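PDB 4IV6: acyl-CoA dehydrogenase FadE3 from Mycobacterium smegmatis, which belongs to the acyl-CoA dehydrogenase family of flavoproteins and binds dihydroflavine-adenine dinucleotide in a tetrameric assembly. Local coordinates for residues B[161-173]-B[183-197]. Numbering follows the deposited sequence.
Sequences ARRSDLVALMCKT and GVSILLVEKVPGFDV
Lys191 NZ is gripped by two backbone carbonyls of the 161-165 loop, donating to Ala161 O at 2.7 Å, in the carbonyl plane, and to Ser164 O, also at 2.7 Å but from above its carbonyl plane. Bends at chi2 (-70°) and chi4 (70°) curl the lysine back to reach them. Asp165 OD1 forms a salt bridge with the same NZ at 3.3 Å, its hydrogen bond weak, the two side chains crossing at about a right angle. A water accepts from Lys191 N and donates to Asp165 O.

Further along, strands 166-172 and 184-190 form an antiparallel hairpin in the middle beta domain of the acyl-CoA dehydrogenase fold. Val167 pairs with Val189, Leu169 with Leu187 and Cys171 with Ser185, each through two backbone hydrogen bonds; strand 122-125 flanks the other edge of 166-172. At the far end Thr173 OG1 and Ser185 OG share a hydrogen bond of 2.7 Å, and Ser185 OG also accepts a hydrogen bond from Gly232 N.

Among apolar contacts, Met170 CG presses on Val184 CG1 at a tight 3.4 Å, and both side chains touch Phe235 of helix 234-270. On the opposite sheet face, Val167 CG2 meets the Phe195 ring at its edge, 3.9 Å from CZ, while Lys191 CD, from the same segment as Phe195, lies over one ring face near its rim.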
loop_
_atom_site.group_PDB
_atom_site.type_symbol
_atom_site.label_atom_id
_atom_site.label_comp_id
_atom_site.label_asym_id
_atom_site.label_seq_id
_atom_site.Cartn_x
_atom_site.Cartn_y
_atom_site.Cartn_z
ATOM N N ALA B 161 -20.958 -11.498 27.347
ATOM C CA ALA B 161 -20.821 -12.219 28.609
ATOM C C ALA B 161 -21.981 -12.067 29.578
ATOM O O ALA B 161 -22.230 -12.977 30.378
ATOM C CB ALA B 161 -19.522 -11.828 29.299
ATOM N N ARG B 162 -22.668 -10.938 29.542
ATOM C CA ARG B 162 -23.780 -10.664 30.459
ATOM C C ARG B 162 -25.059 -11.372 29.972
ATOM O O ARG B 162 -25.769 -12.014 30.739
ATOM C CB ARG B 162 -24.011 -9.147 30.557
ATOM C CG ARG B 162 -24.838 -8.684 31.745
ATOM C CD ARG B 162 -24.869 -7.158 31.941
ATOM N NE ARG B 162 -23.531 -6.518 31.977
ATOM C CZ ARG B 162 -22.675 -6.568 32.999
ATOM N NH1 ARG B 162 -22.949 -7.248 34.119
ATOM N NH2 ARG B 162 -21.516 -5.934 32.912
ATOM N N ARG B 163 -25.318 -11.273 28.679
ATOM C CA ARG B 163 -26.527 -11.847 28.077
ATOM C C ARG B 163 -26.399 -13.368 27.862
ATOM O O ARG B 163 -27.403 -14.027 27.661
ATOM C CB ARG B 163 -26.824 -11.196 26.718
ATOM C CG ARG B 163 -27.052 -9.670 26.646
ATOM C CD ARG B 163 -27.721 -9.127 27.858
ATOM N NE ARG B 163 -28.219 -7.744 27.838
ATOM C CZ ARG B 163 -27.530 -6.590 27.819
ATOM N NH1 ARG B 163 -26.198 -6.500 27.603
ATOM N NH2 ARG B 163 -28.239 -5.469 27.954
ATOM N N SER B 164 -25.171 -13.913 27.870
ATOM C CA SER B 164 -24.945 -15.337 27.659
ATOM C C SER B 164 -24.881 -16.093 28.983
ATOM O O SER B 164 -24.020 -15.811 29.825
ATOM C CB SER B 164 -23.644 -15.590 26.900
ATOM O OG SER B 164 -23.687 -15.009 25.619
ATOM N N ASP B 165 -25.753 -17.071 29.167
ATOM C CA ASP B 165 -25.696 -17.834 30.400
ATOM C C ASP B 165 -24.969 -19.181 30.305
ATOM O O ASP B 165 -24.967 -19.939 31.273
ATOM C CB ASP B 165 -27.091 -17.963 30.979
ATOM C CG ASP B 165 -27.560 -16.649 31.615
ATOM O OD1 ASP B 165 -26.742 -15.697 31.773
ATOM O OD2 ASP B 165 -28.735 -16.563 31.962
ATOM N N LEU B 166 -24.340 -19.457 29.162
ATOM C CA LEU B 166 -23.344 -20.538 29.071
ATOM C C LEU B 166 -22.078 -19.976 28.470
ATOM O O LEU B 166 -22.116 -19.311 27.445
ATOM C CB LEU B 166 -23.840 -21.688 28.217
ATOM C CG LEU B 166 -22.906 -22.894 28.051
ATOM C CD1 LEU B 166 -22.745 -23.632 29.369
ATOM C CD2 LEU B 166 -23.458 -23.805 26.987
ATOM N N VAL B 167 -20.951 -20.234 29.114
ATOM C CA VAL B 167 -19.666 -19.710 28.654
ATOM C C VAL B 167 -18.725 -20.904 28.452
ATOM O O VAL B 167 -18.557 -21.733 29.350
ATOM C CB VAL B 167 -19.115 -18.683 29.671
ATOM C CG1 VAL B 167 -17.716 -18.217 29.274
ATOM C CG2 VAL B 167 -20.055 -17.490 29.791
ATOM N N ALA B 168 -18.194 -21.037 27.247
ATOM C CA ALA B 168 -17.178 -22.028 26.956
ATOM C C ALA B 168 -15.826 -21.454 27.385
ATOM O O ALA B 168 -15.243 -20.607 26.711
ATOM C CB ALA B 168 -17.175 -22.389 25.482
ATOM N N LEU B 169 -15.342 -21.934 28.522
ATOM C CA LEU B 169 -14.189 -21.345 29.193
ATOM C C LEU B 169 -12.953 -22.179 28.943
ATOM O O LEU B 169 -12.899 -23.326 29.370
ATOM C CB LEU B 169 -14.437 -21.304 30.698
ATOM C CG LEU B 169 -13.363 -20.636 31.551
ATOM C CD1 LEU B 169 -13.335 -19.120 31.321
ATOM C CD2 LEU B 169 -13.622 -20.916 33.012
ATOM N N MET B 170 -11.947 -21.600 28.297
ATOM C CA MET B 170 -10.673 -22.297 28.119
ATOM C C MET B 170 -9.848 -22.007 29.353
ATOM O O MET B 170 -9.668 -20.837 29.732
ATOM C CB MET B 170 -9.957 -21.843 26.856
ATOM C CG MET B 170 -8.681 -22.634 26.554
ATOM S SD MET B 170 -7.832 -22.081 25.047
ATOM C CE MET B 170 -8.808 -22.863 23.809
ATOM N N CYS B 171 -9.383 -23.072 29.994
ATOM C CA CYS B 171 -8.702 -22.971 31.282
ATOM C C CYS B 171 -7.745 -24.132 31.487
ATOM O O CYS B 171 -7.783 -25.103 30.754
ATOM C CB CYS B 171 -9.723 -22.906 32.406
ATOM S SG CYS B 171 -10.898 -24.264 32.432
ATOM N N LYS B 172 -6.842 -23.999 32.454
ATOM C CA LYS B 172 -5.865 -25.030 32.751
ATOM C C LYS B 172 -6.406 -26.015 33.769
ATOM O O LYS B 172 -6.517 -25.692 34.966
ATOM C CB LYS B 172 -4.538 -24.418 33.239
ATOM C CG LYS B 172 -3.746 -23.705 32.130
ATOM C CD LYS B 172 -2.461 -23.078 32.649
ATOM C CE LYS B 172 -1.627 -22.547 31.497
ATOM N NZ LYS B 172 -0.543 -21.636 31.916
ATOM N N THR B 173 -6.719 -27.221 33.297
ATOM C CA THR B 173 -7.075 -28.336 34.192
ATOM C C THR B 173 -5.840 -28.984 34.783
ATOM O O THR B 173 -5.942 -29.635 35.814
ATOM C CB THR B 173 -7.962 -29.406 33.526
ATOM O OG1 THR B 173 -7.461 -29.711 32.212
ATOM C CG2 THR B 173 -9.407 -28.883 33.433
ATOM N N GLY B 183 -2.305 -29.502 29.254
ATOM C CA GLY B 183 -3.000 -29.118 30.482
ATOM C C GLY B 183 -4.225 -28.216 30.304
ATOM O O GLY B 183 -4.819 -27.777 31.291
ATOM N N VAL B 184 -4.598 -27.931 29.063
ATOM C CA VAL B 184 -5.666 -26.956 28.754
ATOM C C VAL B 184 -6.910 -27.639 28.235
ATOM O O VAL B 184 -6.828 -28.455 27.309
ATOM C CB VAL B 184 -5.175 -25.908 27.727
ATOM C CG1 VAL B 184 -6.294 -24.997 27.282
ATOM C CG2 VAL B 184 -4.082 -25.050 28.364
ATOM N N SER B 185 -8.056 -27.291 28.814
ATOM C CA SER B 185 -9.334 -27.875 28.470
ATOM C C SER B 185 -10.361 -26.787 28.303
ATOM O O SER B 185 -10.098 -25.622 28.599
ATOM C CB SER B 185 -9.805 -28.831 29.582
ATOM O OG SER B 185 -8.792 -29.776 29.885
ATOM N N ILE B 186 -11.537 -27.169 27.835
ATOM C CA ILE B 186 -12.658 -26.258 27.748
ATOM C C ILE B 186 -13.780 -26.776 28.640
ATOM O O ILE B 186 -14.126 -27.955 28.582
ATOM C CB ILE B 186 -13.130 -26.124 26.309
ATOM C CG1 ILE B 186 -12.053 -25.414 25.460
ATOM C CG2 ILE B 186 -14.455 -25.367 26.256
ATOM C CD1 ILE B 186 -12.363 -25.434 23.968
ATOM N N LEU B 187 -14.312 -25.902 29.487
ATOM C CA LEU B 187 -15.417 -26.236 30.363
ATOM C C LEU B 187 -16.609 -25.383 29.978
ATOM O O LEU B 187 -16.451 -24.198 29.641
ATOM C CB LEU B 187 -15.069 -25.978 31.841
ATOM C CG LEU B 187 -13.829 -26.623 32.491
ATOM C CD1 LEU B 187 -13.838 -26.372 34.001
ATOM C CD2 LEU B 187 -13.720 -28.096 32.229
ATOM N N LEU B 188 -17.796 -25.986 30.014
ATOM C CA LEU B 188 -19.038 -25.286 29.749
ATOM C C LEU B 188 -19.559 -24.793 31.094
ATOM O O LEU B 188 -20.083 -25.544 31.855
ATOM C CB LEU B 188 -20.057 -26.229 29.096
ATOM C CG LEU B 188 -19.532 -26.963 27.859
ATOM C CD1 LEU B 188 -20.523 -27.985 27.370
ATOM C CD2 LEU B 188 -19.239 -25.956 26.784
ATOM N N VAL B 189 -19.395 -23.512 31.360
ATOM C CA VAL B 189 -19.654 -22.910 32.659
ATOM C C VAL B 189 -20.931 -22.082 32.643
ATOM O O VAL B 189 -21.064 -21.149 31.847
ATOM C CB VAL B 189 -18.478 -21.975 33.002
ATOM C CG1 VAL B 189 -18.668 -21.310 34.362
ATOM C CG2 VAL B 189 -17.192 -22.794 32.976
ATOM N N GLU B 190 -21.847 -22.419 33.534
ATOM C CA GLU B 190 -23.016 -21.603 33.779
ATOM C C GLU B 190 -22.709 -20.482 34.798
ATOM O O GLU B 190 -21.641 -20.443 35.410
ATOM C CB GLU B 190 -24.185 -22.482 34.283
ATOM C CG GLU B 190 -24.488 -23.630 33.343
ATOM C CD GLU B 190 -25.681 -24.469 33.783
ATOM O OE1 GLU B 190 -26.242 -24.244 34.869
ATOM O OE2 GLU B 190 -26.059 -25.353 33.035
ATOM N N LYS B 191 -23.660 -19.581 34.972
ATOM C CA LYS B 191 -23.518 -18.456 35.894
ATOM C C LYS B 191 -23.639 -18.897 37.377
ATOM O O LYS B 191 -24.647 -18.661 38.030
ATOM C CB LYS B 191 -24.539 -17.370 35.548
ATOM C CG LYS B 191 -24.346 -16.709 34.177
ATOM C CD LYS B 191 -23.107 -15.833 34.138
ATOM C CE LYS B 191 -22.720 -15.396 32.728
ATOM N NZ LYS B 191 -23.680 -14.427 32.161
ATOM N N VAL B 192 -22.589 -19.531 37.888
ATOM C CA VAL B 192 -22.546 -20.081 39.224
ATOM C C VAL B 192 -21.973 -19.066 40.236
ATOM O O VAL B 192 -21.345 -18.077 39.843
ATOM C CB VAL B 192 -21.697 -21.363 39.247
ATOM C CG1 VAL B 192 -22.291 -22.376 38.286
ATOM C CG2 VAL B 192 -20.244 -21.069 38.883
ATOM N N PRO B 193 -22.202 -19.307 41.535
ATOM C CA PRO B 193 -21.601 -18.456 42.547
ATOM C C PRO B 193 -20.080 -18.405 42.362
ATOM O O PRO B 193 -19.462 -19.425 42.106
ATOM C CB PRO B 193 -22.018 -19.133 43.877
ATOM C CG PRO B 193 -23.339 -19.766 43.542
ATOM C CD PRO B 193 -23.132 -20.288 42.128
ATOM N N GLY B 194 -19.505 -17.215 42.393
ATOM C CA GLY B 194 -18.064 -17.074 42.216
ATOM C C GLY B 194 -17.682 -16.645 40.797
ATOM O O GLY B 194 -16.521 -16.351 40.534
ATOM N N PHE B 195 -18.646 -16.639 39.879
ATOM C CA PHE B 195 -18.390 -16.233 38.493
ATOM C C PHE B 195 -18.963 -14.821 38.350
ATOM O O PHE B 195 -20.181 -14.655 38.248
ATOM C CB PHE B 195 -19.083 -17.233 37.545
ATOM C CG PHE B 195 -18.979 -16.916 36.070
ATOM C CD1 PHE B 195 -18.380 -15.760 35.585
ATOM C CD2 PHE B 195 -19.559 -17.776 35.170
ATOM C CE1 PHE B 195 -18.335 -15.493 34.233
ATOM C CE2 PHE B 195 -19.516 -17.528 33.815
ATOM C CZ PHE B 195 -18.900 -16.376 33.348
ATOM N N ASP B 196 -18.092 -13.825 38.339
ATOM C CA ASP B 196 -18.506 -12.434 38.279
ATOM C C ASP B 196 -18.286 -11.883 36.875
ATOM O O ASP B 196 -17.212 -12.068 36.276
ATOM C CB ASP B 196 -17.693 -11.624 39.292
ATOM C CG ASP B 196 -18.113 -10.161 39.370
ATOM O OD1 ASP B 196 -19.249 -9.845 39.671
ATOM O OD2 ASP B 196 -17.276 -9.298 39.128
ATOM N N VAL B 197 -19.324 -11.249 36.341
ATOM C CA VAL B 197 -19.238 -10.523 35.074
ATOM C C VAL B 197 -19.106 -9.068 35.472
ATOM O O VAL B 197 -20.056 -8.421 35.942
ATOM C CB VAL B 197 -20.445 -10.778 34.169
ATOM C CG1 VAL B 197 -20.279 -10.037 32.852
ATOM C CG2 VAL B 197 -20.559 -12.261 33.898
HETATM O O HOH W 1 -26.234 -19.774 33.780
#